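Local coordinates for protein trypanothione-dependent glyoxalase I (Leishmania major, PDB 2C21) that is a nickel-binding, two-subunit member of the glyoxalase/bleomycin resistance protein/dioxygenase superfamily, built from paired beta-alpha-beta-beta-beta modules, at residues 13-18 with 62-67; 34-39 with 47-52. One frame throughout, in Å; residues are numbered along the deposited sequence.

Contacts 1 and 2 are the two outer strand pairings of one four-stranded mixed sheet, their centres about 11 Å apart. Strand 60-66 of contact 1 lies beside strand 45-51 of contact 2, where Leu63 N comes 2.8 Å from Val48 O, probably as a hydrogen bond. On the sheet face that bears the nickel ion, the CD1 methyl of Leu47 packs 3.3 Å from Glu62 OE2, and its CD2 methyl lies 3.4 Å from Thr64 OG1. Contact 1 supplies the nickel ligand Glu62; contact 2 adds Phe49, which packs on Glu62 and meets the ligand His11 edge-to-face. The second subunit touches both contacts and adds its His80 and Glu123 to the metal site, which a water completes.

Contact 1: residues 13-18 with 62-67; sequences MIRVGD and ELTYNY. With NI (nickel (II) ion), chain G.
Ile14 and Leu63 face each other in a parallel pairing that joins the first and last strands of one beta-alpha-beta-beta-beta module of this superfamily. Three backbone hydrogen bonds of 2.9 to 3.0 Å hold it: Ile14 N donates to Glu62 O, Thr64 N to Ile14 O, and Val16 N to Thr64 O. Glu62, on the metal-bearing face, is extended, CG anti to the backbone N (chi1 -178°), which carries OE1 to the nickel ion at 2.4 Å; water 3, His11, and His80 and Glu123 of the second subunit complete the site. The Met13 chain bends across Glu62: its CG touches OE1, and SD reaches Thr64 OG1 at 3.2 Å. Its CE methyl lies over one face of the Arg15 guanidinium. Water 1 accepts from Arg15 NE and Asn66 ND2, linking two planar groups 15° apart. On the face of Ile14 and Leu63 the contact is apolar, Ile14 CG1 meeting Leu63 CD2 at 3.7 Å. The Tyr65 ring turns its edge to the carbonyl oxygens of Val16 and Gly17, CE1 3.4 Å from Gly17 O. Water 2 accepts from Asn66 N and lies 2.7 Å from Val16 O, to which it probably donates. Helix 19-29, N-capped by Asp18, covers the Ile14 and Leu63 face through Tyr26 and Ser22; strand 45-51 flanks 60-66, and a strand of the second subunit pairs antiparallel with Met13 and Ile14.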
ATOM      1  N   MET A  13      -3.736  -2.731  -3.404  1.00 36.45           N
ATOM      2  CA  MET A  13      -4.038  -3.611  -4.532  1.00 36.81           C
ATOM      3  C   MET A  13      -3.208  -3.261  -5.769  1.00 36.90           C
ATOM      4  O   MET A  13      -3.126  -2.094  -6.157  1.00 37.90           O
ATOM      5  CB  MET A  13      -5.510  -3.515  -4.895  1.00 36.94           C
ATOM      6  CG  MET A  13      -5.978  -4.556  -5.940  1.00 37.78           C
ATOM      7  SD  MET A  13      -5.638  -4.174  -7.661  1.00 38.26           S
ATOM      8  CE  MET A  13      -7.117  -3.301  -8.155  1.00 38.81           C
ATOM      9  N   ILE A  14      -2.630  -4.284  -6.400  1.00 37.17           N
ATOM     10  CA  ILE A  14      -1.927  -4.145  -7.691  1.00 37.12           C
ATOM     11  C   ILE A  14      -2.477  -5.212  -8.651  1.00 37.31           C
ATOM     12  O   ILE A  14      -2.889  -6.294  -8.212  1.00 36.33           O
ATOM     13  CB  ILE A  14      -0.393  -4.327  -7.548  1.00 37.56           C
ATOM     14  CG1 ILE A  14      -0.049  -5.671  -6.901  1.00 38.72           C
ATOM     15  CG2 ILE A  14       0.232  -3.176  -6.759  1.00 38.16           C
ATOM     16  CD1 ILE A  14       1.410  -6.087  -7.097  1.00 39.59           C
ATOM     17  N   ARG A  15      -2.499  -4.909  -9.945  1.00 37.29           N
ATOM     18  CA  ARG A  15      -2.918  -5.885 -10.944  1.00 36.62           C
ATOM     19  C   ARG A  15      -1.689  -6.582 -11.515  1.00 36.77           C
ATOM     20  O   ARG A  15      -0.638  -5.964 -11.724  1.00 36.95           O
ATOM     21  CB  ARG A  15      -3.719  -5.241 -12.077  1.00 36.84           C
ATOM     22  CG  ARG A  15      -4.998  -4.487 -11.634  1.00 36.60           C
ATOM     23  CD  ARG A  15      -5.620  -3.712 -12.771  1.00 38.48           C
ATOM     24  NE  ARG A  15      -6.799  -2.955 -12.311  1.00 40.16           N
ATOM     25  CZ  ARG A  15      -6.771  -1.731 -11.782  1.00 42.93           C
ATOM     26  NH1 ARG A  15      -5.642  -1.045 -11.651  1.00 40.15           N
ATOM     27  NH2 ARG A  15      -7.907  -1.177 -11.371  1.00 42.61           N
ATOM     28  N   VAL A  16      -1.828  -7.876 -11.746  1.00 36.61           N
ATOM     29  CA  VAL A  16      -0.704  -8.728 -12.144  1.00 36.06           C
ATOM     30  C   VAL A  16      -1.068  -9.554 -13.347  1.00 35.95           C
ATOM     31  O   VAL A  16      -2.232  -9.947 -13.527  1.00 35.26           O
ATOM     32  CB  VAL A  16      -0.240  -9.638 -10.988  1.00 36.63           C
ATOM     33  CG1 VAL A  16       0.209  -8.781  -9.787  1.00 38.58           C
ATOM     34  CG2 VAL A  16      -1.333 -10.627 -10.565  1.00 36.70           C
ATOM     35  N   GLY A  17      -0.064  -9.855 -14.163  1.00 36.17           N
ATOM     36  CA  GLY A  17      -0.280 -10.616 -15.394  1.00 36.56           C
ATOM     37  C   GLY A  17      -0.429 -12.123 -15.248  1.00 36.87           C
ATOM     38  O   GLY A  17      -1.008 -12.767 -16.112  1.00 37.01           O
ATOM     39  N   ASP A  18       0.091 -12.680 -14.159  1.00 37.80           N
ATOM     40  CA  ASP A  18       0.224 -14.136 -13.991  1.00 38.60           C
ATOM     41  C   ASP A  18       0.266 -14.407 -12.482  1.00 39.03           C
ATOM     42  O   ASP A  18       1.237 -14.099 -11.812  1.00 38.46           O
ATOM     43  CB  ASP A  18       1.498 -14.587 -14.744  1.00 38.52           C
ATOM     44  CG  ASP A  18       1.859 -16.064 -14.576  1.00 39.34           C
ATOM     45  OD1 ASP A  18       1.459 -16.760 -13.630  1.00 38.95           O
ATOM     46  OD2 ASP A  18       2.646 -16.516 -15.421  1.00 42.65           O
ATOM     47  N   GLU A  62      -3.043  -7.193  -2.045  1.00 37.76           N
ATOM     48  CA  GLU A  62      -4.087  -7.763  -2.885  1.00 38.47           C
ATOM     49  C   GLU A  62      -3.634  -7.764  -4.334  1.00 38.82           C
ATOM     50  O   GLU A  62      -3.318  -6.699  -4.887  1.00 38.77           O
ATOM     51  CB  GLU A  62      -5.383  -6.947  -2.799  1.00 38.17           C
ATOM     52  CG  GLU A  62      -6.510  -7.529  -3.628  1.00 38.47           C
ATOM     53  CD  GLU A  62      -7.732  -6.621  -3.715  1.00 41.42           C
ATOM     54  OE1 GLU A  62      -7.727  -5.537  -3.101  1.00 39.13           O
ATOM     55  OE2 GLU A  62      -8.700  -7.015  -4.395  1.00 43.51           O
ATOM     56  N   LEU A  63      -3.619  -8.949  -4.951  1.00 38.58           N
ATOM     57  CA  LEU A  63      -3.364  -9.086  -6.382  1.00 38.83           C
ATOM     58  C   LEU A  63      -4.670  -9.332  -7.112  1.00 38.72           C
ATOM     59  O   LEU A  63      -5.457 -10.172  -6.698  1.00 38.84           O
ATOM     60  CB  LEU A  63      -2.432 -10.261  -6.659  1.00 39.20           C
ATOM     61  CG  LEU A  63      -1.247 -10.441  -5.730  1.00 40.77           C
ATOM     62  CD1 LEU A  63      -0.489 -11.693  -6.151  1.00 41.14           C
ATOM     63  CD2 LEU A  63      -0.370  -9.215  -5.764  1.00 40.54           C
ATOM     64  N   THR A  64      -4.875  -8.605  -8.208  1.00 38.63           N
ATOM     65  CA  THR A  64      -6.000  -8.805  -9.089  1.00 38.59           C
ATOM     66  C   THR A  64      -5.454  -9.331 -10.410  1.00 38.09           C
ATOM     67  O   THR A  64      -4.554  -8.722 -11.001  1.00 37.65           O
ATOM     68  CB  THR A  64      -6.721  -7.461  -9.377  1.00 38.81           C
ATOM     69  OG1 THR A  64      -7.201  -6.896  -8.152  1.00 38.89           O
ATOM     70  CG2 THR A  64      -7.869  -7.675 -10.326  1.00 38.86           C
ATOM     71  N   TYR A  65      -5.990 -10.471 -10.835  1.00 37.60           N
ATOM     72  CA  TYR A  65      -5.725 -11.022 -12.146  1.00 37.83           C
ATOM     73  C   TYR A  65      -6.994 -10.881 -12.991  1.00 38.10           C
ATOM     74  O   TYR A  65      -8.063 -11.362 -12.597  1.00 38.11           O
ATOM     75  CB  TYR A  65      -5.320 -12.503 -12.021  1.00 37.50           C
ATOM     76  CG  TYR A  65      -5.296 -13.228 -13.339  1.00 37.66           C
ATOM     77  CD1 TYR A  65      -4.342 -12.905 -14.307  1.00 37.59           C
ATOM     78  CD2 TYR A  65      -6.228 -14.228 -13.637  1.00 36.24           C
ATOM     79  CE1 TYR A  65      -4.314 -13.556 -15.525  1.00 37.48           C
ATOM     80  CE2 TYR A  65      -6.203 -14.885 -14.858  1.00 35.84           C
ATOM     81  CZ  TYR A  65      -5.249 -14.543 -15.798  1.00 37.21           C
ATOM     82  OH  TYR A  65      -5.201 -15.175 -17.024  1.00 36.56           O
ATOM     83  N   ASN A  66      -6.874 -10.215 -14.140  1.00 38.20           N
ATOM     84  CA  ASN A  66      -7.928 -10.191 -15.141  1.00 38.47           C
ATOM     85  C   ASN A  66      -7.645 -11.236 -16.198  1.00 38.39           C
ATOM     86  O   ASN A  66      -6.577 -11.215 -16.806  1.00 38.18           O
ATOM     87  CB  ASN A  66      -8.040  -8.810 -15.785  1.00 39.08           C
ATOM     88  CG  ASN A  66      -8.646  -7.804 -14.850  1.00 41.14           C
ATOM     89  OD1 ASN A  66      -9.824  -7.899 -14.510  1.00 44.51           O
ATOM     90  ND2 ASN A  66      -7.844  -6.865 -14.390  1.00 42.15           N
ATOM     91  N   TYR A  67      -8.608 -12.136 -16.419  1.00 37.80           N
ATOM     92  CA  TYR A  67      -8.416 -13.281 -17.312  1.00 37.64           C
ATOM     93  C   TYR A  67      -7.914 -12.813 -18.682  1.00 37.81           C
ATOM     94  O   TYR A  67      -8.536 -11.959 -19.341  1.00 37.44           O
ATOM     95  CB  TYR A  67      -9.717 -14.066 -17.519  1.00 37.37           C
ATOM     96  CG  TYR A  67     -10.270 -14.866 -16.340  1.00 36.82           C
ATOM     97  CD1 TYR A  67     -11.284 -15.794 -16.556  1.00 36.45           C
ATOM     98  CD2 TYR A  67      -9.807 -14.700 -15.034  1.00 37.38           C
ATOM     99  CE1 TYR A  67     -11.822 -16.525 -15.531  1.00 35.80           C
ATOM    100  CE2 TYR A  67     -10.351 -15.458 -13.985  1.00 36.36           C
ATOM    101  CZ  TYR A  67     -11.363 -16.358 -14.252  1.00 36.89           C
ATOM    102  OH  TYR A  67     -11.929 -17.108 -13.247  1.00 36.89           O
TER
HETATM  103 NI    NI G1142      -9.199  -3.866  -2.282  0.50 35.36          NI
HETATM  104  O   HOH W   1      -9.140  -4.634 -12.897  1.00 33.30           O
HETATM  105  O   HOH W   2      -4.264  -9.576 -15.221  1.00 32.22           O
HETATM  106  O   HOH W   3     -10.558  -5.001  -2.345  1.00 38.79           O

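Contact 2: residues 34-39 with 47-52; sequences VLRKWD and LVFLGY
Arg36 lays its guanidinium flat over the Phe49 ring, a cation-pi stack with Arg36 CZ 3.9 Å from the centroid of the Phe49 ring and the planes 22° apart. NH2 sits over the ring, 3.6 Å from Phe49 CE1, while the two side chains run side by side. Arg36 CG stands between the backbone N and the carbonyl carbon (chi1 66°), and the extended chain beyond it brings the flat group over the ring. Next along the same face, Trp38 CD1 meets Leu47 CD1 at 3.7 Å. On the reverse face the contacts are aliphatic: Val34 CG1 touches Val48 CG1 at 4.0 Å, Val34 CG2 approaches Leu50 CD2, and the lower Lys37 chain touches Val48 CG2 through CG before its end leads away. Behind these lies the backbone of an antiparallel hairpin. Trp38 and Leu47 exchange two backbone hydrogen bonds, N to O each way, and Phe49 N donates to Arg36 O at 3.0 Å. A classic beta bulge sets Leu35 and Arg36 both opposite Phe49: Phe49 O takes a 2.8 Å bond from Leu35 N and a weak one, 3.5 Å, from Arg36 N. Farther out, Glu55 forms a salt bridge with Arg36 NE, which probably steadies the stacked cation. Helix 19-29 packs on the face of Val34, Val48 and Leu50, strand 60-66 adjoins 45-51, and Met130 of the second subunit packs on Arg36 and its Met138 on Leu35.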
ATOM      1  N   VAL A  34      -0.045 -16.867   1.391  1.00 39.25           N
ATOM      2  CA  VAL A  34      -1.357 -16.665   0.776  1.00 39.54           C
ATOM      3  C   VAL A  34      -2.392 -16.791   1.894  1.00 38.85           C
ATOM      4  O   VAL A  34      -2.416 -17.785   2.604  1.00 37.25           O
ATOM      5  CB  VAL A  34      -1.632 -17.720  -0.315  1.00 39.64           C
ATOM      6  CG1 VAL A  34      -3.049 -17.557  -0.868  1.00 40.94           C
ATOM      7  CG2 VAL A  34      -0.589 -17.600  -1.424  1.00 40.06           C
ATOM      8  N   LEU A  35      -3.217 -15.769   2.057  1.00 37.91           N
ATOM      9  CA  LEU A  35      -4.253 -15.759   3.087  1.00 37.94           C
ATOM     10  C   LEU A  35      -5.595 -16.292   2.559  1.00 38.05           C
ATOM     11  O   LEU A  35      -6.263 -17.079   3.223  1.00 37.17           O
ATOM     12  CB  LEU A  35      -4.431 -14.341   3.621  1.00 38.33           C
ATOM     13  CG  LEU A  35      -3.140 -13.703   4.153  1.00 38.69           C
ATOM     14  CD1 LEU A  35      -3.341 -12.204   4.408  1.00 39.23           C
ATOM     15  CD2 LEU A  35      -2.662 -14.418   5.411  1.00 37.61           C
ATOM     16  N   ARG A  36      -5.988 -15.842   1.372  1.00 37.71           N
ATOM     17  CA  ARG A  36      -7.220 -16.311   0.749  1.00 37.71           C
ATOM     18  C   ARG A  36      -7.287 -15.896  -0.709  1.00 37.59           C
ATOM     19  O   ARG A  36      -6.597 -14.973  -1.130  1.00 37.14           O
ATOM     20  CB  ARG A  36      -8.458 -15.782   1.500  1.00 37.59           C
ATOM     21  CG  ARG A  36      -8.643 -14.295   1.439  1.00 38.00           C
ATOM     22  CD  ARG A  36      -9.696 -13.808   2.410  1.00 37.95           C
ATOM     23  NE  ARG A  36      -9.746 -12.345   2.480  1.00 38.56           N
ATOM     24  CZ  ARG A  36     -10.385 -11.554   1.602  1.00 41.11           C
ATOM     25  NH1 ARG A  36     -11.040 -12.069   0.572  1.00 40.60           N
ATOM     26  NH2 ARG A  36     -10.354 -10.228   1.746  1.00 39.94           N
ATOM     27  N   LYS A  37      -8.124 -16.592  -1.474  1.00 37.74           N
ATOM     28  CA  LYS A  37      -8.416 -16.209  -2.853  1.00 37.79           C
ATOM     29  C   LYS A  37      -9.914 -15.957  -3.059  1.00 38.28           C
ATOM     30  O   LYS A  37     -10.766 -16.457  -2.282  1.00 37.74           O
ATOM     31  CB  LYS A  37      -7.933 -17.289  -3.820  1.00 38.41           C
ATOM     32  CG  LYS A  37      -6.462 -17.660  -3.661  1.00 40.26           C
ATOM     33  CD  LYS A  37      -6.015 -18.655  -4.735  1.00 42.86           C
ATOM     34  CE  LYS A  37      -4.546 -19.035  -4.580  1.00 44.61           C
ATOM     35  NZ  LYS A  37      -4.089 -20.041  -5.588  1.00 44.37           N
ATOM     36  N   TRP A  38     -10.228 -15.179  -4.100  1.00 37.72           N
ATOM     37  CA  TRP A  38     -11.604 -14.849  -4.460  1.00 38.08           C
ATOM     38  C   TRP A  38     -11.688 -14.913  -5.973  1.00 37.10           C
ATOM     39  O   TRP A  38     -11.192 -14.017  -6.630  1.00 37.72           O
ATOM     40  CB  TRP A  38     -11.946 -13.428  -3.950  1.00 38.66           C
ATOM     41  CG  TRP A  38     -13.288 -12.852  -4.356  1.00 39.01           C
ATOM     42  CD1 TRP A  38     -13.547 -12.041  -5.436  1.00 40.70           C
ATOM     43  CD2 TRP A  38     -14.534 -12.993  -3.663  1.00 39.08           C
ATOM     44  NE1 TRP A  38     -14.870 -11.687  -5.460  1.00 40.55           N
ATOM     45  CE2 TRP A  38     -15.504 -12.264  -4.393  1.00 39.80           C
ATOM     46  CE3 TRP A  38     -14.924 -13.674  -2.508  1.00 39.44           C
ATOM     47  CZ2 TRP A  38     -16.830 -12.174  -3.992  1.00 40.16           C
ATOM     48  CZ3 TRP A  38     -16.242 -13.587  -2.108  1.00 40.59           C
ATOM     49  CH2 TRP A  38     -17.186 -12.846  -2.855  1.00 39.68           C
ATOM     50  N   ASP A  39     -12.343 -15.942  -6.515  1.00 35.65           N
ATOM     51  CA  ASP A  39     -12.356 -16.189  -7.958  1.00 35.29           C
ATOM     52  C   ASP A  39     -13.777 -15.989  -8.512  1.00 35.19           C
ATOM     53  O   ASP A  39     -14.727 -16.542  -7.983  1.00 33.72           O
ATOM     54  CB  ASP A  39     -11.808 -17.602  -8.251  1.00 35.52           C
ATOM     55  CG  ASP A  39     -11.678 -17.907  -9.745  1.00 35.36           C
ATOM     56  OD1 ASP A  39     -11.356 -17.002 -10.531  1.00 36.91           O
ATOM     57  OD2 ASP A  39     -11.903 -19.080 -10.136  1.00 38.89           O
ATOM     58  N   LEU A  47      -8.953 -12.531  -7.270  1.00 37.47           N
ATOM     59  CA  LEU A  47      -8.177 -11.798  -6.265  1.00 37.47           C
ATOM     60  C   LEU A  47      -7.419 -12.765  -5.342  1.00 37.74           C
ATOM     61  O   LEU A  47      -7.938 -13.838  -4.959  1.00 37.54           O
ATOM     62  CB  LEU A  47      -9.094 -10.926  -5.409  1.00 37.03           C
ATOM     63  CG  LEU A  47     -10.157 -10.069  -6.079  1.00 36.75           C
ATOM     64  CD1 LEU A  47     -10.979  -9.391  -4.980  1.00 38.18           C
ATOM     65  CD2 LEU A  47      -9.567  -9.025  -7.020  1.00 38.25           C
ATOM     66  N   VAL A  48      -6.204 -12.380  -4.983  1.00 37.69           N
ATOM     67  CA  VAL A  48      -5.392 -13.121  -3.996  1.00 37.97           C
ATOM     68  C   VAL A  48      -4.837 -12.153  -2.983  1.00 37.64           C
ATOM     69  O   VAL A  48      -4.243 -11.131  -3.343  1.00 38.02           O
ATOM     70  CB  VAL A  48      -4.203 -13.872  -4.622  1.00 38.17           C
ATOM     71  CG1 VAL A  48      -3.424 -14.639  -3.541  1.00 37.58           C
ATOM     72  CG2 VAL A  48      -4.685 -14.813  -5.719  1.00 38.65           C
ATOM     73  N   PHE A  49      -5.061 -12.471  -1.717  1.00 37.88           N
ATOM     74  CA  PHE A  49      -4.581 -11.667  -0.611  1.00 38.05           C
ATOM     75  C   PHE A  49      -3.405 -12.386   0.022  1.00 38.11           C
ATOM     76  O   PHE A  49      -3.511 -13.579   0.394  1.00 37.65           O
ATOM     77  CB  PHE A  49      -5.704 -11.419   0.394  1.00 37.91           C
ATOM     78  CG  PHE A  49      -6.794 -10.523  -0.144  1.00 39.01           C
ATOM     79  CD1 PHE A  49      -7.797 -11.036  -0.974  1.00 40.63           C
ATOM     80  CD2 PHE A  49      -6.813  -9.168   0.161  1.00 39.86           C
ATOM     81  CE1 PHE A  49      -8.797 -10.196  -1.502  1.00 39.32           C
ATOM     82  CE2 PHE A  49      -7.803  -8.335  -0.345  1.00 37.82           C
ATOM     83  CZ  PHE A  49      -8.796  -8.850  -1.177  1.00 39.29           C
ATOM     84  N   LEU A  50      -2.287 -11.671   0.119  1.00 39.50           N
ATOM     85  CA  LEU A  50      -1.036 -12.188   0.718  1.00 40.24           C
ATOM     86  C   LEU A  50      -0.513 -11.217   1.748  1.00 39.91           C
ATOM     87  O   LEU A  50      -0.680 -10.010   1.618  1.00 39.53           O
ATOM     88  CB  LEU A  50       0.089 -12.324  -0.316  1.00 41.07           C
ATOM     89  CG  LEU A  50      -0.129 -13.126  -1.593  1.00 43.41           C
ATOM     90  CD1 LEU A  50      -0.515 -12.164  -2.702  1.00 45.78           C
ATOM     91  CD2 LEU A  50       1.138 -13.889  -1.940  1.00 45.11           C
ATOM     92  N   GLY A  51       0.174 -11.748   2.741  1.00 39.54           N
ATOM     93  CA  GLY A  51       0.778 -10.895   3.743  1.00 40.07           C
ATOM     94  C   GLY A  51       1.616 -11.646   4.728  1.00 39.52           C
ATOM     95  O   GLY A  51       1.817 -12.847   4.612  1.00 39.78           O
ATOM     96  N   TYR A  52       2.093 -10.914   5.717  1.00 39.63           N
ATOM     97  CA  TYR A  52       2.907 -11.474   6.768  1.00 39.14           C
ATOM     98  C   TYR A  52       2.041 -11.854   7.961  1.00 39.12           C
ATOM     99  O   TYR A  52       2.527 -12.359   8.962  1.00 39.17           O
ATOM    100  CB  TYR A  52       3.992 -10.464   7.151  1.00 39.50           C
ATOM    101  CG  TYR A  52       5.012 -10.258   6.049  1.00 38.36           C
ATOM    102  CD1 TYR A  52       5.876 -11.277   5.694  1.00 38.35           C
ATOM    103  CD2 TYR A  52       5.095  -9.057   5.351  1.00 38.80           C
ATOM    104  CE1 TYR A  52       6.816 -11.109   4.691  1.00 38.50           C
ATOM    105  CE2 TYR A  52       6.028  -8.881   4.335  1.00 37.77           C
ATOM    106  CZ  TYR A  52       6.890  -9.901   4.013  1.00 38.15           C
ATOM    107  OH  TYR A  52       7.837  -9.736   3.020  1.00 37.31           O
TER